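Local coordinates for protein molybdopterin adenylyltransferase (Helicobacter pylori, PDB 4XCW) that probably transfers an adenylyl group from ATP to molybdopterin, activating it in a late step of molybdenum cofactor biosynthesis, at residues D51-I56 and P87-K92; E43-I48 and Y67-V72; A147-I152 and M164-K169. All blocks are in the same frame, centred on the assembly; numbering follows the deposited sequence.

Contact 1. Residues D51-I56 and P87-K92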
loop_
_atom_site.group_PDB
_atom_site.type_symbol
_atom_site.label_atom_id
_atom_site.label_comp_id
_atom_site.label_asym_id
_atom_site.label_seq_id
_atom_site.Cartn_x
_atom_site.Cartn_y
_atom_site.Cartn_z
ATOM N N ASP B 51 -13.336 16.864 -14.072
ATOM C CA ASP B 51 -13.199 16.025 -12.882
ATOM C C ASP B 51 -14.482 15.261 -12.579
ATOM O O ASP B 51 -15.007 15.338 -11.467
ATOM C CB ASP B 51 -12.817 16.872 -11.664
ATOM C CG ASP B 51 -11.349 17.227 -11.639
ATOM O OD1 ASP B 51 -10.513 16.325 -11.857
ATOM O OD2 ASP B 51 -11.031 18.407 -11.388
ATOM N N GLU B 52 -14.994 14.548 -13.578
ATOM C CA GLU B 52 -16.177 13.711 -13.405
ATOM C C GLU B 52 -15.759 12.268 -13.607
ATOM O O GLU B 52 -15.154 11.933 -14.626
ATOM C CB GLU B 52 -17.289 14.094 -14.388
ATOM C CG GLU B 52 -17.643 15.567 -14.406
ATOM C CD GLU B 52 -18.383 16.009 -13.158
ATOM O OE1 GLU B 52 -18.906 15.138 -12.433
ATOM O OE2 GLU B 52 -18.443 17.231 -12.904
ATOM N N ARG B 53 -16.068 11.417 -12.634
ATOM C CA ARG B 53 -15.549 10.052 -12.637
ATOM C C ARG B 53 -15.879 9.286 -13.916
ATOM O O ARG B 53 -14.989 8.693 -14.529
ATOM C CB ARG B 53 -16.068 9.268 -11.428
ATOM C CG ARG B 53 -15.414 7.896 -11.279
ATOM C CD ARG B 53 -16.016 7.101 -10.134
ATOM N NE ARG B 53 -17.463 6.965 -10.268
ATOM C CZ ARG B 53 -18.071 5.931 -10.839
ATOM N NH1 ARG B 53 -17.360 4.927 -11.334
ATOM N NH2 ARG B 53 -19.394 5.899 -10.916
ATOM N N ASP B 54 -17.143 9.293 -14.326
ATOM C CA ASP B 54 -17.519 8.483 -15.483
ATOM C C ASP B 54 -16.828 8.975 -16.757
ATOM O O ASP B 54 -16.459 8.175 -17.619
ATOM C CB ASP B 54 -19.035 8.465 -15.681
ATOM C CG ASP B 54 -19.468 7.415 -16.688
ATOM O OD1 ASP B 54 -19.015 6.251 -16.571
ATOM O OD2 ASP B 54 -20.239 7.758 -17.610
ATOM N N LEU B 55 -16.636 10.286 -16.866
ATOM C CA LEU B 55 -15.961 10.849 -18.028
ATOM C C LEU B 55 -14.499 10.426 -18.076
ATOM O O LEU B 55 -13.962 10.117 -19.141
ATOM C CB LEU B 55 -16.067 12.375 -18.025
ATOM C CG LEU B 55 -17.401 12.950 -18.498
ATOM C CD1 LEU B 55 -17.356 14.471 -18.510
ATOM C CD2 LEU B 55 -17.748 12.400 -19.872
ATOM N N ILE B 56 -13.844 10.410 -16.923
ATOM C CA ILE B 56 -12.456 9.966 -16.880
ATOM C C ILE B 56 -12.352 8.473 -17.198
ATOM O O ILE B 56 -11.458 8.048 -17.930
ATOM C CB ILE B 56 -11.824 10.265 -15.518
ATOM C CG1 ILE B 56 -11.821 11.779 -15.285
ATOM C CG2 ILE B 56 -10.409 9.692 -15.442
ATOM C CD1 ILE B 56 -10.867 12.236 -14.207
ATOM N N PRO B 87 -7.709 8.638 -9.268
ATOM C CA PRO B 87 -7.350 7.266 -8.886
ATOM C C PRO B 87 -8.555 6.319 -8.839
ATOM O O PRO B 87 -8.414 5.169 -9.230
ATOM C CB PRO B 87 -6.735 7.434 -7.484
ATOM C CG PRO B 87 -6.265 8.863 -7.440
ATOM C CD PRO B 87 -7.288 9.616 -8.243
ATOM N N GLU B 88 -9.706 6.787 -8.358
ATOM C CA GLU B 88 -10.916 5.958 -8.362
ATOM C C GLU B 88 -11.301 5.491 -9.765
ATOM O O GLU B 88 -11.684 4.336 -9.966
ATOM C CB GLU B 88 -12.099 6.714 -7.760
ATOM C CG GLU B 88 -12.077 6.802 -6.256
ATOM C CD GLU B 88 -11.446 8.084 -5.744
ATOM O OE1 GLU B 88 -10.496 8.601 -6.379
ATOM O OE2 GLU B 88 -11.910 8.578 -4.694
ATOM N N ALA B 89 -11.235 6.409 -10.724
ATOM C CA ALA B 89 -11.566 6.083 -12.103
ATOM C C ALA B 89 -10.556 5.087 -12.652
ATOM O O ALA B 89 -10.911 4.168 -13.376
ATOM C CB ALA B 89 -11.605 7.336 -12.954
ATOM N N THR B 90 -9.293 5.271 -12.288
ATOM C CA THR B 90 -8.232 4.382 -12.738
ATOM C C THR B 90 -8.451 2.969 -12.206
ATOM O O THR B 90 -8.334 1.992 -12.948
ATOM C CB THR B 90 -6.856 4.921 -12.294
ATOM O OG1 THR B 90 -6.709 6.255 -12.795
ATOM C CG2 THR B 90 -5.721 4.049 -12.833
ATOM N N LYS B 91 -8.802 2.864 -10.930
ATOM C CA LYS B 91 -9.032 1.556 -10.318
ATOM C C LYS B 91 -10.221 0.850 -10.950
ATOM O O LYS B 91 -10.242 -0.382 -11.096
ATOM C CB LYS B 91 -9.247 1.706 -8.808
ATOM C CG LYS B 91 -9.382 0.378 -8.078
ATOM C CD LYS B 91 -9.977 0.559 -6.688
ATOM C CE LYS B 91 -9.131 1.493 -5.832
ATOM N NZ LYS B 91 -9.685 1.632 -4.454
ATOM N N LYS B 92 -11.220 1.633 -11.337
ATOM C CA LYS B 92 -12.438 1.070 -11.902
ATOM C C LYS B 92 -12.178 0.415 -13.268
ATOM O O LYS B 92 -12.761 -0.626 -13.591
ATOM C CB LYS B 92 -13.513 2.160 -12.015
ATOM C CG LYS B 92 -14.813 1.698 -12.657
ATOM C CD LYS B 92 -15.393 0.491 -11.937
ATOM C CE LYS B 92 -16.533 -0.128 -12.731
ATOM N NZ LYS B 92 -16.949 -1.446 -12.174
#
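A89 and I56 make the closest approach between the first turn of helix 53-66 and helix 86-93, and the pair illustrates how a small residue lets two helices come near each other. The A89 methyl group points at the first turn of the other helix, where I56 CG2 meets A89 CB at 3.6 Å and the branch carbon I56 CB lies 3.9 Å from the same methyl. With chi1 at -62°, I56 carries CG2 anti to its own backbone N, on the side that A89 occupies. Beside this apolar touch, R53 contributes its backbone and the start of its side chain: R53 O lies 4.0 Å from A89 CB, and R53 CG 4.2 Å from it. The CA atoms of R53 and A89 are accordingly only 5.6 Å apart.

Further out, the R53 chain leaves extended and then bends at chi3 (55°), which brings its guanidinium to K92. There R53 NH1 comes within 4.3 Å of K92 CG, the methylene sitting at the edge of the guanidinium and near its plane. This is a loose contact with aliphatic carbon; the charge of R53 is met by a salt bridge from NH1 to E57, one turn along its own helix. R53 NH1 and K92 NZ stay 6.4 Å apart. E57 also packs against A89 and K92, and its salt bridge with R53 probably offsets the charge of that guanidinium.

E52 occupies the N-cap position, and I56 N bonds to E52 O to close the first turn. I56 also packs on L11 and A13 of strand 6-13 and on V49 of strand 42-49. Two helices sharing one face of a largely parallel sheet in this way are characteristic of the layered alpha/beta fold of molybdopterin-binding domains.

Contact 2. Residues E43-I48 and Y67-V72; sequences EFHYEI and YQCDLV
H45 and Y67 lay their side chains over one another at the end of a beta-alpha-beta crossover, in which strand 42-49 leads through helix 53-66 to strand 71-75, with strand 6-13 lying between the two strands in the sheet. The planes of the two rings are only 16° apart, yet the rings are offset so strongly that little of one lies above the other, with centroids 4.6 Å from each other. What stands over the imidazole is mainly the start of the tyrosine side chain: Y67 CB lies 3.8 Å from the H45 ring centroid, almost on the ring normal, a CH-pi contact. In return, H45 ND1 sits over one face of the phenol ring, 3.6 Å from Y67 CG.

The imidazole reaches this place because chi1 of H45, -58°, turns CG anti to the carbonyl carbon. Its other nitrogen, NE2, is hydrogen-bonded to ND1 of H7, a residue of the intervening strand whose ring also meets that of H45; this bond should limit rotation of the imidazole under the tyrosine. C69 adds an oblique sulfur-aromatic contact, with C69 SG 3.5 Å from H45 CD2. Between Y67 and C69, Q68 takes a positive phi as the chain leaves the helix and turns toward the sheet.

E47, two residues along the same strand, reaches the far end of the tyrosine. Its carboxylate is held by K62 through OE1 and by S59 through OE2, and stands at 88° to the phenol ring; E47 OE1 lies near the plane of that ring, 3.7 Å from Y67 OH.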
loop_
_atom_site.group_PDB
_atom_site.type_symbol
_atom_site.label_atom_id
_atom_site.label_comp_id
_atom_site.label_asym_id
_atom_site.label_seq_id
_atom_site.Cartn_x
_atom_site.Cartn_y
_atom_site.Cartn_z
ATOM N N GLU B 43 3.056 8.116 -31.031
ATOM C CA GLU B 43 1.803 8.794 -31.321
ATOM C C GLU B 43 1.100 9.078 -30.008
ATOM O O GLU B 43 0.797 8.163 -29.243
ATOM C CB GLU B 43 0.918 7.962 -32.257
ATOM C CG GLU B 43 1.530 7.742 -33.635
ATOM C CD GLU B 43 0.510 7.344 -34.689
ATOM O OE1 GLU B 43 -0.705 7.420 -34.405
ATOM O OE2 GLU B 43 0.929 6.959 -35.802
ATOM N N PHE B 44 0.864 10.359 -29.743
ATOM C CA PHE B 44 0.253 10.778 -28.495
ATOM C C PHE B 44 -1.240 11.035 -28.645
ATOM O O PHE B 44 -1.680 11.687 -29.592
ATOM C CB PHE B 44 0.947 12.031 -27.960
ATOM C CG PHE B 44 2.321 11.773 -27.408
ATOM C CD1 PHE B 44 2.480 11.253 -26.136
ATOM C CD2 PHE B 44 3.452 12.059 -28.154
ATOM C CE1 PHE B 44 3.743 11.017 -25.621
ATOM C CE2 PHE B 44 4.715 11.827 -27.641
ATOM C CZ PHE B 44 4.858 11.304 -26.374
ATOM N N HIS B 45 -2.012 10.517 -27.697
ATOM C CA HIS B 45 -3.454 10.715 -27.680
ATOM C C HIS B 45 -3.831 11.539 -26.462
ATOM O O HIS B 45 -3.978 11.001 -25.368
ATOM C CB HIS B 45 -4.182 9.371 -27.665
ATOM C CG HIS B 45 -3.842 8.498 -28.830
ATOM N ND1 HIS B 45 -4.502 8.578 -30.038
ATOM C CD2 HIS B 45 -2.902 7.534 -28.979
ATOM C CE1 HIS B 45 -3.988 7.697 -30.876
ATOM N NE2 HIS B 45 -3.016 7.051 -30.259
ATOM N N TYR B 46 -3.979 12.844 -26.664
ATOM C CA TYR B 46 -4.163 13.776 -25.559
ATOM C C TYR B 46 -5.611 14.228 -25.443
ATOM O O TYR B 46 -6.251 14.544 -26.442
ATOM C CB TYR B 46 -3.248 14.989 -25.742
ATOM C CG TYR B 46 -3.477 16.109 -24.748
ATOM C CD1 TYR B 46 -3.073 15.984 -23.424
ATOM C CD2 TYR B 46 -4.080 17.300 -25.139
ATOM C CE1 TYR B 46 -3.269 17.009 -22.515
ATOM C CE2 TYR B 46 -4.280 18.333 -24.236
ATOM C CZ TYR B 46 -3.873 18.179 -22.924
ATOM O OH TYR B 46 -4.064 19.198 -22.020
ATOM N N GLU B 47 -6.121 14.251 -24.216
ATOM C CA GLU B 47 -7.478 14.707 -23.952
ATOM C C GLU B 47 -7.550 15.434 -22.622
ATOM O O GLU B 47 -6.934 15.012 -21.645
ATOM C CB GLU B 47 -8.462 13.535 -23.940
ATOM C CG GLU B 47 -8.829 13.005 -25.307
ATOM C CD GLU B 47 -10.004 12.048 -25.258
ATOM O OE1 GLU B 47 -10.419 11.569 -26.334
ATOM O OE2 GLU B 47 -10.510 11.778 -24.148
ATOM N N ILE B 48 -8.301 16.528 -22.599
ATOM C CA ILE B 48 -8.621 17.218 -21.360
ATOM C C ILE B 48 -10.019 16.798 -20.937
ATOM O O ILE B 48 -10.968 16.930 -21.705
ATOM C CB ILE B 48 -8.565 18.751 -21.515
ATOM C CG1 ILE B 48 -7.242 19.175 -22.150
ATOM C CG2 ILE B 48 -8.763 19.434 -20.166
ATOM C CD1 ILE B 48 -7.077 20.682 -22.270
ATOM N N TYR B 67 -7.816 3.456 -29.041
ATOM C CA TYR B 67 -6.549 4.005 -29.524
ATOM C C TYR B 67 -5.392 3.025 -29.349
ATOM O O TYR B 67 -4.291 3.269 -29.846
ATOM C CB TYR B 67 -6.214 5.319 -28.805
ATOM C CG TYR B 67 -7.235 6.425 -28.976
ATOM C CD1 TYR B 67 -8.114 6.437 -30.054
ATOM C CD2 TYR B 67 -7.311 7.469 -28.059
ATOM C CE1 TYR B 67 -9.046 7.454 -30.205
ATOM C CE2 TYR B 67 -8.239 8.487 -28.206
ATOM C CZ TYR B 67 -9.102 8.473 -29.274
ATOM O OH TYR B 67 -10.021 9.489 -29.410
ATOM N N GLN B 68 -5.650 1.929 -28.634
ATOM C CA GLN B 68 -4.656 0.882 -28.401
ATOM C C GLN B 68 -3.359 1.408 -27.785
ATOM O O GLN B 68 -2.268 0.997 -28.180
ATOM C CB GLN B 68 -4.335 0.153 -29.709
ATOM C CG GLN B 68 -5.504 -0.605 -30.311
ATOM C CD GLN B 68 -5.064 -1.572 -31.393
ATOM O OE1 GLN B 68 -5.371 -2.762 -31.337
ATOM N NE2 GLN B 68 -4.335 -1.064 -32.381
ATOM N N CYS B 69 -3.474 2.309 -26.817
ATOM C CA CYS B 69 -2.290 2.841 -26.146
ATOM C C CYS B 69 -1.612 1.778 -25.291
ATOM O O CYS B 69 -2.265 1.109 -24.498
ATOM C CB CYS B 69 -2.663 4.036 -25.273
ATOM S SG CYS B 69 -3.248 5.449 -26.211
ATOM N N ASP B 70 -0.300 1.628 -25.451
ATOM C CA ASP B 70 0.485 0.735 -24.603
ATOM C C ASP B 70 0.654 1.335 -23.210
ATOM O O ASP B 70 0.756 0.621 -22.212
ATOM C CB ASP B 70 1.861 0.476 -25.221
ATOM C CG ASP B 70 1.773 0.034 -26.669
ATOM O OD1 ASP B 70 1.440 -1.141 -26.906
ATOM O OD2 ASP B 70 2.040 0.861 -27.569
ATOM N N LEU B 71 0.694 2.658 -23.171
ATOM C CA LEU B 71 0.888 3.412 -21.940
ATOM C C LEU B 71 -0.086 4.571 -21.903
ATOM O O LEU B 71 -0.201 5.324 -22.866
ATOM C CB LEU B 71 2.321 3.938 -21.837
ATOM C CG LEU B 71 2.618 4.875 -20.669
ATOM C CD1 LEU B 71 2.611 4.118 -19.349
ATOM C CD2 LEU B 71 3.954 5.579 -20.883
ATOM N N VAL B 72 -0.795 4.705 -20.789
ATOM C CA VAL B 72 -1.705 5.822 -20.601
ATOM C C VAL B 72 -1.342 6.504 -19.293
ATOM O O VAL B 72 -1.249 5.854 -18.253
ATOM C CB VAL B 72 -3.180 5.367 -20.581
ATOM C CG1 VAL B 72 -4.098 6.554 -20.294
ATOM C CG2 VAL B 72 -3.550 4.697 -21.895
#

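Contact 3. Residues A147-I152 and M164-K169; sequences AVFPAI and MQVNEK
The joint between helices 138-148 and 152-158, where F149 and I152 meet M164 and V166, shows how an irregular C-terminal segment can be fastened to a fold by apolar side chains. No hydrogen bond crosses this contact. The M164 chain is extended beyond CG, and this straight course carries its sulfur and methyl up to I152, whose side chain it passes at a slant. M164 SD lies 3.9 Å from I152 CG2, and M164 CE 4.0 Å from that same methyl. I152 presents this branch because chi1 at -71° sets CG2 anti to the backbone N.

F149 receives two partners. M164 SD is 5.4 Å from the F149 ring centroid and 57° from the ring normal, an oblique Met-aromatic contact. V166 meets another atom of the ring, V166 CG2 lying 4.4 Å from F149 CE2. The ring of Y37 meets F149 as well, and P153 touches both M164 and V166.

One backbone bond links the two residues of the joint: I152 N to F149 O, 2.8 Å, following the 3-10 segment 149-151. Across from it, the chain of 164-169 is tied to the end of helix 25-37 and the loop beyond by backbone bonds of N167 with Y37 and of Q165 with L39. N167 OD1 then accepts from K169 N at 3.2 Å, forming an Asx turn. P114 of the third subunit packs on P150 and A151. Such apolar packing sets a C-terminal extension against the connection between helices 138-148 and 152-158, at the margin of the alpha/beta fold of this molybdopterin-binding family.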
loop_
_atom_site.group_PDB
_atom_site.type_symbol
_atom_site.label_atom_id
_atom_site.label_comp_id
_atom_site.label_asym_id
_atom_site.label_seq_id
_atom_site.Cartn_x
_atom_site.Cartn_y
_atom_site.Cartn_z
ATOM N N ALA B 147 11.754 8.281 -12.111
ATOM C CA ALA B 147 11.770 7.236 -11.101
ATOM C C ALA B 147 11.097 5.950 -11.568
ATOM O O ALA B 147 11.597 4.860 -11.291
ATOM C CB ALA B 147 11.101 7.728 -9.831
ATOM N N VAL B 148 9.964 6.070 -12.257
ATOM C CA VAL B 148 9.164 4.883 -12.568
ATOM C C VAL B 148 9.409 4.309 -13.958
ATOM O O VAL B 148 9.166 3.124 -14.179
ATOM C CB VAL B 148 7.641 5.150 -12.434
ATOM C CG1 VAL B 148 7.304 5.632 -11.030
ATOM C CG2 VAL B 148 7.156 6.133 -13.489
ATOM N N PHE B 149 9.888 5.126 -14.889
ATOM C CA PHE B 149 10.053 4.637 -16.256
ATOM C C PHE B 149 10.976 3.414 -16.422
ATOM O O PHE B 149 10.713 2.582 -17.293
ATOM C CB PHE B 149 10.553 5.741 -17.187
ATOM C CG PHE B 149 10.515 5.345 -18.637
ATOM C CD1 PHE B 149 9.334 5.416 -19.352
ATOM C CD2 PHE B 149 11.650 4.869 -19.272
ATOM C CE1 PHE B 149 9.287 5.037 -20.681
ATOM C CE2 PHE B 149 11.608 4.487 -20.601
ATOM C CZ PHE B 149 10.423 4.575 -21.303
ATOM N N PRO B 150 12.056 3.295 -15.614
ATOM C CA PRO B 150 12.895 2.106 -15.819
ATOM C C PRO B 150 12.170 0.760 -15.691
ATOM O O PRO B 150 12.714 -0.247 -16.135
ATOM C CB PRO B 150 13.958 2.249 -14.729
ATOM C CG PRO B 150 14.128 3.728 -14.603
ATOM C CD PRO B 150 12.724 4.271 -14.728
ATOM N N ALA B 151 10.963 0.747 -15.128
ATOM C CA ALA B 151 10.204 -0.491 -14.986
ATOM C C ALA B 151 9.124 -0.627 -16.055
ATOM O O ALA B 151 8.477 -1.668 -16.166
ATOM C CB ALA B 151 9.573 -0.573 -13.590
ATOM N N ILE B 152 8.930 0.418 -16.848
ATOM C CA ILE B 152 7.778 0.464 -17.753
ATOM C C ILE B 152 7.920 -0.417 -19.019
ATOM O O ILE B 152 7.000 -1.178 -19.342
ATOM C CB ILE B 152 7.467 1.929 -18.153
ATOM C CG1 ILE B 152 6.880 2.670 -16.950
ATOM C CG2 ILE B 152 6.483 1.994 -19.309
ATOM C CD1 ILE B 152 6.487 4.104 -17.243
ATOM N N MET B 164 8.862 -1.231 -26.483
ATOM C CA MET B 164 9.559 0.029 -26.292
ATOM C C MET B 164 11.062 -0.130 -26.420
ATOM O O MET B 164 11.650 -1.040 -25.833
ATOM C CB MET B 164 9.236 0.609 -24.922
ATOM C CG MET B 164 7.846 1.167 -24.794
ATOM S SD MET B 164 7.552 1.640 -23.086
ATOM C CE MET B 164 5.947 2.411 -23.251
ATOM N N GLN B 165 11.676 0.771 -27.177
ATOM C CA GLN B 165 13.123 0.812 -27.292
ATOM C C GLN B 165 13.642 2.099 -26.667
ATOM O O GLN B 165 13.371 3.204 -27.138
ATOM C CB GLN B 165 13.549 0.682 -28.748
ATOM C CG GLN B 165 12.881 -0.492 -29.431
ATOM C CD GLN B 165 13.773 -1.178 -30.435
ATOM O OE1 GLN B 165 14.970 -0.902 -30.514
ATOM N NE2 GLN B 165 13.195 -2.085 -31.211
ATOM N N VAL B 166 14.383 1.926 -25.584
ATOM C CA VAL B 166 14.805 3.019 -24.723
ATOM C C VAL B 166 15.952 3.840 -25.303
ATOM O O VAL B 166 16.880 3.293 -25.891
ATOM C CB VAL B 166 15.217 2.453 -23.362
ATOM C CG1 VAL B 166 15.599 3.555 -22.408
ATOM C CG2 VAL B 166 14.069 1.640 -22.808
ATOM N N ASN B 167 15.863 5.160 -25.149
ATOM C CA ASN B 167 16.982 6.045 -25.439
ATOM C C ASN B 167 17.894 6.066 -24.217
ATOM O O ASN B 167 17.656 6.800 -23.260
ATOM C CB ASN B 167 16.498 7.455 -25.792
ATOM C CG ASN B 167 17.612 8.342 -26.336
ATOM O OD1 ASN B 167 18.791 8.123 -26.059
ATOM N ND2 ASN B 167 17.237 9.352 -27.115
ATOM N N GLU B 168 18.933 5.243 -24.257
ATOM C CA GLU B 168 19.764 5.000 -23.087
ATOM C C GLU B 168 20.646 6.201 -22.752
ATOM O O GLU B 168 21.239 6.269 -21.678
ATOM C CB GLU B 168 20.601 3.741 -23.313
ATOM C CG GLU B 168 19.720 2.536 -23.616
ATOM C CD GLU B 168 20.488 1.242 -23.740
ATOM O OE1 GLU B 168 21.733 1.281 -23.737
ATOM O OE2 GLU B 168 19.837 0.180 -23.841
ATOM N N LYS B 169 20.713 7.151 -23.676
ATOM C CA LYS B 169 21.353 8.430 -23.412
ATOM C C LYS B 169 20.592 9.198 -22.328
ATOM O O LYS B 169 21.159 10.035 -21.628
ATOM C CB LYS B 169 21.434 9.258 -24.696
ATOM C CG LYS B 169 22.188 10.561 -24.547
ATOM C CD LYS B 169 23.612 10.298 -24.108
ATOM C CE LYS B 169 24.331 11.586 -23.772
ATOM N NZ LYS B 169 24.478 12.490 -24.947
#

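Overall arrangement
Contacts 1 and 2 share the crossover made by strand 42-49, helix 53-66 and strand 71-75: one sits where the chain enters the helix, the other where it leaves, with centres about 16 Å apart, contact 1 joining that helix to the later helix 86-93. Both are partly buried, but contact 1 combines a buried aliphatic touch with exposed basic chains, whereas contact 2 relies on aromatic rings, sulfur and a bonded carboxylate. Contact 3 is buried and entirely apolar between its segments, and it lies on the opposite side of the chain's centre from contact 1. Contacts 2 and 3 meet directly where L71 CB packs on M164 CE at 4.2 Å, linking strand 71-75 to the C-terminal tail.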